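Odorant binding protein ASP5 (Apis mellifera, PDB 3R72) probably binds small hydrophobic odorant molecules and carries them in the honeybee antenna, as a helical member of the PBP/GOBP family. Local coordinates at residues E37-D41 with H42-C46; T57-G61 with N62-D66. All coordinates share one frame; numbering follows the deposited sequence.

Overall arrangement
Both contacts illustrate how a small helical protein starts its helices. They lie in series along the chain, one at the start of helix 42-54, the other after its end. Contact 1 (37-41 with 42-46) is the turn through which the loop after helix 27-32 enters helix 42-54; contact 2 (57-61 with 62-66) is the short antiparallel hairpin that leads into helix 65-75. Their centres are about 19 Å apart and their nearest atoms about 9 Å, so they do not touch. Side chains from both rest on helix 100-114, to which the Cys46-Cys101 disulfide also ties contact 1. Contact 2 reaches the ligand pocket through Thr57, whereas contact 1 lies farther from it.

Contact 1 of 2, residues E37-D41 with H42-C46; sequences EFPDD and HDLQC
A single carboxylate oxygen, Asp41 OD1, caps two amides at the start of helix 42-54, and Leu44 N comes to it from well above the carboxylate plane, 59° out of it. The bond from Leu44 N to Asp41 OD1 is nearly straight at the hydrogen and 3.2 Å long, and the same oxygen takes a weak, bent bond of 3.0 Å from Asp43 N. With CG anti to the backbone N (chi1 -178°), the Asp41 carboxylate lies beside its own carbonyl carbon, within reach of these first-turn amides. Regular helix bonding begins at once, Gln45 N giving a 3.0 Å bond to Asp41 O.

The side chain of Gln45, extended beyond CG, runs back over the Asp41 peptide, its CG 3.3 Å from Asp41 O. Its NE2 gives Asp40 OD2 a bent hydrogen bond of 3.2 Å from the anti side, tilted out of the carboxylate plane, with the amide and carboxylate planes turned 57° apart. Without the amide, as with an alanine here, the Asp40 carboxylate would probably lose this tie to the helix and be free to turn. On the apolar side of the turn the Leu44 side chain crosses that of Pro39 at about a right angle, CD2 4.1 Å from Pro39 CD; Leu29 and Tyr105 also pack on this leucine.

One water joins Asp40 O to His42 N, and a second donates to both Asp41 OD1 and Asp43 OD2. The N-H groups and dipole at the helix start are likely to offset the crowding of these two carboxylates, which the shared water also bridges.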
loop_
_atom_site.group_PDB
_atom_site.type_symbol
_atom_site.label_atom_id
_atom_site.label_comp_id
_atom_site.label_asym_id
_atom_site.label_seq_id
_atom_site.Cartn_x
_atom_site.Cartn_y
_atom_site.Cartn_z
ATOM N N GLU A 37 3.832 -11.327 6.941
ATOM C CA GLU A 37 5.261 -11.271 7.230
ATOM C C GLU A 37 5.715 -9.830 7.065
ATOM O O GLU A 37 5.824 -9.335 5.943
ATOM C CB GLU A 37 6.024 -12.216 6.305
ATOM C CG GLU A 37 5.582 -13.663 6.444
ATOM C CD GLU A 37 6.234 -14.618 5.451
ATOM O OE1 GLU A 37 7.048 -14.209 4.605
ATOM O OE2 GLU A 37 5.924 -15.825 5.528
ATOM N N PHE A 38 5.951 -9.161 8.193
ATOM C CA PHE A 38 6.391 -7.768 8.237
ATOM C C PHE A 38 7.700 -7.661 9.035
ATOM O O PHE A 38 7.739 -7.138 10.151
ATOM C CB PHE A 38 5.300 -6.877 8.838
ATOM C CG PHE A 38 4.095 -6.728 7.954
ATOM C CD1 PHE A 38 4.126 -5.893 6.858
ATOM C CD2 PHE A 38 2.937 -7.420 8.214
ATOM C CE1 PHE A 38 3.021 -5.736 6.054
ATOM C CE2 PHE A 38 1.823 -7.262 7.405
ATOM C CZ PHE A 38 1.872 -6.424 6.322
ATOM N N PRO A 39 8.798 -8.164 8.470
ATOM C CA PRO A 39 10.076 -8.035 9.163
ATOM C C PRO A 39 10.508 -6.564 9.242
ATOM O O PRO A 39 10.075 -5.710 8.436
ATOM C CB PRO A 39 11.028 -8.822 8.271
ATOM C CG PRO A 39 10.414 -8.713 6.895
ATOM C CD PRO A 39 8.940 -8.787 7.143
ATOM N N ASP A 40 11.337 -6.255 10.222
ATOM C CA ASP A 40 11.878 -4.907 10.358
ATOM C C ASP A 40 13.026 -4.707 9.373
ATOM O O ASP A 40 14.180 -4.520 9.756
ATOM C CB ASP A 40 12.331 -4.679 11.798
ATOM C CG ASP A 40 12.743 -3.265 12.057
ATOM O OD1 ASP A 40 13.804 -3.090 12.692
ATOM O OD2 ASP A 40 12.023 -2.341 11.619
ATOM N N ASP A 41 12.687 -4.737 8.091
ATOM C CA ASP A 41 13.631 -4.750 6.982
ATOM C C ASP A 41 13.502 -3.423 6.260
ATOM O O ASP A 41 12.497 -3.162 5.610
ATOM C CB ASP A 41 13.295 -5.932 6.064
ATOM C CG ASP A 41 14.235 -6.082 4.898
ATOM O OD1 ASP A 41 14.647 -5.062 4.331
ATOM O OD2 ASP A 41 14.535 -7.230 4.523
ATOM N N HIS A 42 14.499 -2.554 6.400
ATOM C CA HIS A 42 14.401 -1.209 5.876
ATOM C C HIS A 42 14.232 -1.186 4.357
ATOM O O HIS A 42 13.593 -0.286 3.834
ATOM C CB HIS A 42 15.598 -0.369 6.326
ATOM C CG HIS A 42 15.415 1.099 6.106
ATOM N ND1 HIS A 42 15.984 1.761 5.046
ATOM C CD2 HIS A 42 14.738 2.031 6.815
ATOM C CE1 HIS A 42 15.660 3.043 5.105
ATOM N NE2 HIS A 42 14.911 3.235 6.174
ATOM N N ASP A 43 14.777 -2.172 3.655
ATOM C CA ASP A 43 14.598 -2.216 2.209
ATOM C C ASP A 43 13.149 -2.510 1.822
ATOM O O ASP A 43 12.609 -1.868 0.930
ATOM C CB ASP A 43 15.577 -3.195 1.580
ATOM C CG ASP A 43 17.011 -2.765 1.784
ATOM O OD1 ASP A 43 17.288 -1.548 1.720
ATOM O OD2 ASP A 43 17.865 -3.642 2.014
ATOM N N LEU A 44 12.513 -3.450 2.509
ATOM C CA LEU A 44 11.090 -3.685 2.291
ATOM C C LEU A 44 10.289 -2.443 2.658
ATOM O O LEU A 44 9.340 -2.072 1.951
ATOM C CB LEU A 44 10.607 -4.913 3.065
ATOM C CG LEU A 44 9.134 -5.253 2.896
ATOM C CD1 LEU A 44 8.738 -5.483 1.448
ATOM C CD2 LEU A 44 8.789 -6.456 3.783
ATOM N N GLN A 45 10.680 -1.778 3.742
ATOM C CA GLN A 45 10.011 -0.537 4.111
ATOM C C GLN A 45 10.085 0.472 2.967
ATOM O O GLN A 45 9.080 1.077 2.573
ATOM C CB GLN A 45 10.622 0.014 5.398
ATOM C CG GLN A 45 10.367 -0.892 6.594
ATOM C CD GLN A 45 11.162 -0.573 7.831
ATOM O OE1 GLN A 45 12.066 0.257 7.826
ATOM N NE2 GLN A 45 10.814 -1.246 8.918
ATOM N N CYS A 46 11.268 0.636 2.389
ATOM C CA CYS A 46 11.422 1.590 1.287
ATOM C C CYS A 46 10.694 1.170 0.017
ATOM O O CYS A 46 10.261 2.040 -0.736
ATOM C CB CYS A 46 12.893 1.867 1.026
ATOM S SG CYS A 46 13.723 2.741 2.419
HETATM O O HOH W 1 16.298 -2.877 8.687
HETATM O O HOH W 2 17.398 -4.955 4.668
#

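Contact 2 of 2, residues T57-G61 with N62-D66. With NBB (N-butyl-benzenesulfonamide), chain B.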
loop_
_atom_site.group_PDB
_atom_site.type_symbol
_atom_site.label_atom_id
_atom_site.label_comp_id
_atom_site.label_asym_id
_atom_site.label_seq_id
_atom_site.Cartn_x
_atom_site.Cartn_y
_atom_site.Cartn_z
ATOM N N THR A 57 -0.026 8.444 -3.267
ATOM C CA THR A 57 -0.632 8.331 -1.952
ATOM C C THR A 57 0.327 8.738 -0.828
ATOM O O THR A 57 -0.089 8.851 0.321
ATOM C CB THR A 57 -1.170 6.919 -1.752
ATOM O OG1 THR A 57 -0.121 5.980 -1.976
ATOM C CG2 THR A 57 -2.323 6.641 -2.691
ATOM N N PHE A 58 1.595 8.969 -1.173
ATOM C CA PHE A 58 2.571 9.545 -0.265
ATOM C C PHE A 58 3.379 10.527 -1.100
ATOM O O PHE A 58 3.769 10.207 -2.222
ATOM C CB PHE A 58 3.463 8.459 0.329
ATOM C CG PHE A 58 4.358 8.936 1.446
ATOM C CD1 PHE A 58 3.915 8.956 2.745
ATOM C CD2 PHE A 58 5.643 9.370 1.186
ATOM C CE1 PHE A 58 4.741 9.354 3.785
ATOM C CE2 PHE A 58 6.482 9.785 2.216
ATOM C CZ PHE A 58 6.027 9.782 3.519
ATOM N N LYS A 59 3.623 11.711 -0.557
ATOM C CA LYS A 59 4.285 12.773 -1.292
ATOM C C LYS A 59 4.873 13.765 -0.301
ATOM O O LYS A 59 4.204 14.121 0.671
ATOM C CB LYS A 59 3.248 13.468 -2.190
ATOM C CG LYS A 59 3.758 14.643 -2.984
ATOM C CD LYS A 59 2.693 15.163 -3.946
ATOM C CE LYS A 59 1.561 15.903 -3.243
ATOM N NZ LYS A 59 0.642 16.569 -4.225
ATOM N N ASN A 60 6.098 14.231 -0.547
ATOM C CA ASN A 60 6.731 15.232 0.308
ATOM C C ASN A 60 6.703 14.897 1.787
ATOM O O ASN A 60 6.427 15.748 2.627
ATOM C CB ASN A 60 6.103 16.607 0.088
ATOM C CG ASN A 60 6.369 17.139 -1.285
ATOM O OD1 ASN A 60 7.434 16.903 -1.863
ATOM N ND2 ASN A 60 5.418 17.897 -1.817
ATOM N N GLY A 61 6.971 13.641 2.101
ATOM C CA GLY A 61 7.093 13.237 3.479
ATOM C C GLY A 61 5.791 13.024 4.219
ATOM O O GLY A 61 5.811 12.750 5.414
ATOM N N ASN A 62 4.660 13.093 3.520
ATOM C CA ASN A 62 3.367 12.862 4.167
ATOM C C ASN A 62 2.431 12.029 3.308
ATOM O O ASN A 62 2.510 12.016 2.085
ATOM C CB ASN A 62 2.691 14.195 4.510
ATOM C CG ASN A 62 3.245 14.822 5.778
ATOM O OD1 ASN A 62 3.120 14.261 6.867
ATOM N ND2 ASN A 62 3.859 15.983 5.641
ATOM N N PHE A 63 1.505 11.366 3.978
ATOM C CA PHE A 63 0.419 10.694 3.285
ATOM C C PHE A 63 -0.478 11.710 2.618
ATOM O O PHE A 63 -0.652 12.814 3.131
ATOM C CB PHE A 63 -0.384 9.853 4.284
ATOM C CG PHE A 63 0.432 8.782 4.915
ATOM C CD1 PHE A 63 0.703 7.609 4.233
ATOM C CD2 PHE A 63 1.041 8.988 6.128
ATOM C CE1 PHE A 63 1.521 6.647 4.767
ATOM C CE2 PHE A 63 1.868 8.016 6.670
ATOM C CZ PHE A 63 2.106 6.855 5.996
ATOM N N ASP A 64 -1.043 11.324 1.485
ATOM C CA ASP A 64 -2.077 12.105 0.843
ATOM C C ASP A 64 -3.359 11.301 0.981
ATOM O O ASP A 64 -3.646 10.421 0.168
ATOM C CB ASP A 64 -1.731 12.401 -0.624
ATOM C CG ASP A 64 -2.750 13.295 -1.278
ATOM O OD1 ASP A 64 -3.907 13.282 -0.814
ATOM O OD2 ASP A 64 -2.423 13.994 -2.258
ATOM N N PHE A 65 -4.099 11.569 2.050
ATOM C CA PHE A 65 -5.281 10.768 2.330
ATOM C C PHE A 65 -6.399 11.012 1.329
ATOM O O PHE A 65 -7.156 10.087 1.055
ATOM C CB PHE A 65 -5.766 10.914 3.776
ATOM C CG PHE A 65 -4.796 10.374 4.782
ATOM C CD1 PHE A 65 -4.514 9.018 4.844
ATOM C CD2 PHE A 65 -4.133 11.220 5.657
ATOM C CE1 PHE A 65 -3.580 8.540 5.761
ATOM C CE2 PHE A 65 -3.216 10.727 6.571
ATOM C CZ PHE A 65 -2.944 9.407 6.612
ATOM N N ASP A 66 -6.485 12.209 0.750
ATOM C CA ASP A 66 -7.468 12.414 -0.319
ATOM C C ASP A 66 -7.173 11.467 -1.497
ATOM O O ASP A 66 -8.092 10.883 -2.066
ATOM C CB ASP A 66 -7.472 13.870 -0.828
ATOM C CG ASP A 66 -8.070 14.874 0.154
ATOM O OD1 ASP A 66 -8.603 14.495 1.223
ATOM O OD2 ASP A 66 -8.004 16.074 -0.179
HETATM O O1S NBB B . -1.276 3.499 -1.069
HETATM S S NBB B . -1.763 2.252 -1.531
HETATM O O2S NBB B . -0.930 1.573 -2.485
HETATM N N10 NBB B . -3.188 2.534 -2.202
HETATM C C11 NBB B . -4.229 3.212 -1.458
HETATM C C12 NBB B . -5.607 2.672 -1.793
HETATM C C13 NBB B . -5.855 1.252 -1.286
HETATM C C14 NBB B . -5.999 1.232 0.221
HETATM C C4 NBB B . -2.008 1.269 -0.242
HETATM C C5 NBB B . -2.449 -0.037 -0.468
HETATM C C6 NBB B . -2.681 -0.914 0.601
HETATM C C1 NBB B . -2.476 -0.514 1.912
HETATM C C2 NBB B . -2.022 0.761 2.155
HETATM C C3 NBB B . -1.793 1.645 1.102
HETATM O O HOH W 3 -1.668 16.760 -1.891
HETATM O O HOH W 4 4.134 17.330 3.160
#
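Phe58 sets CG anti to its backbone N (chi1 -171°), whereas Phe63 turns CG beside its own backbone N (chi1 -62°), and the two settings bring the rings together on one face of the hairpin. They form a T-shaped pair, the edge of Phe58 directed at the face of Phe63, with centroids 5.2 Å apart and planes at 79°. Phe58 CD1 does the touching, 3.8 Å from Phe63 CD1. One face of the Phe58 ring is covered by the carbonyl of Asn62, whose O lies 3.4 Å from Phe58 CD1.

The strands that carry the rings are joined by backbone bonds. Lys59 N gives to Asn62 O at 2.9 Å, and Asn62 N returns a bond to Lys59 O at 3.1 Å. Beyond the non-hydrogen-bonded Phe58-Phe63 pair, Asp64 N closes the ladder with a nearly straight 2.9 Å bond to Thr57 O. Asn60 and Gly61, both with positive phi, make the reversal, and a water links Asn60 O to Asn62 ND2. On the face that carries Lys59 and Asn62, Lys59 NZ remains 4.5 Å from OD2 of Asp64, the residue after the second strand, too far for a salt bridge, with a water between them that is held only weakly by the lysine. Asp64 OD1 meanwhile caps Met67 N.

At the inner end, Thr57 OG1 stands 2.9 Å from the sulfonamide oxygen O1S of n-butyl-benzenesulfonamide, though its single proton also has Met52 O within reach. Phe63 in turn packs against Tyr107, another residue of that pocket. This is a beta hairpin with a two-residue loop, a type I' turn, here set between two helices and touching the ligand site of an odorant-binding protein.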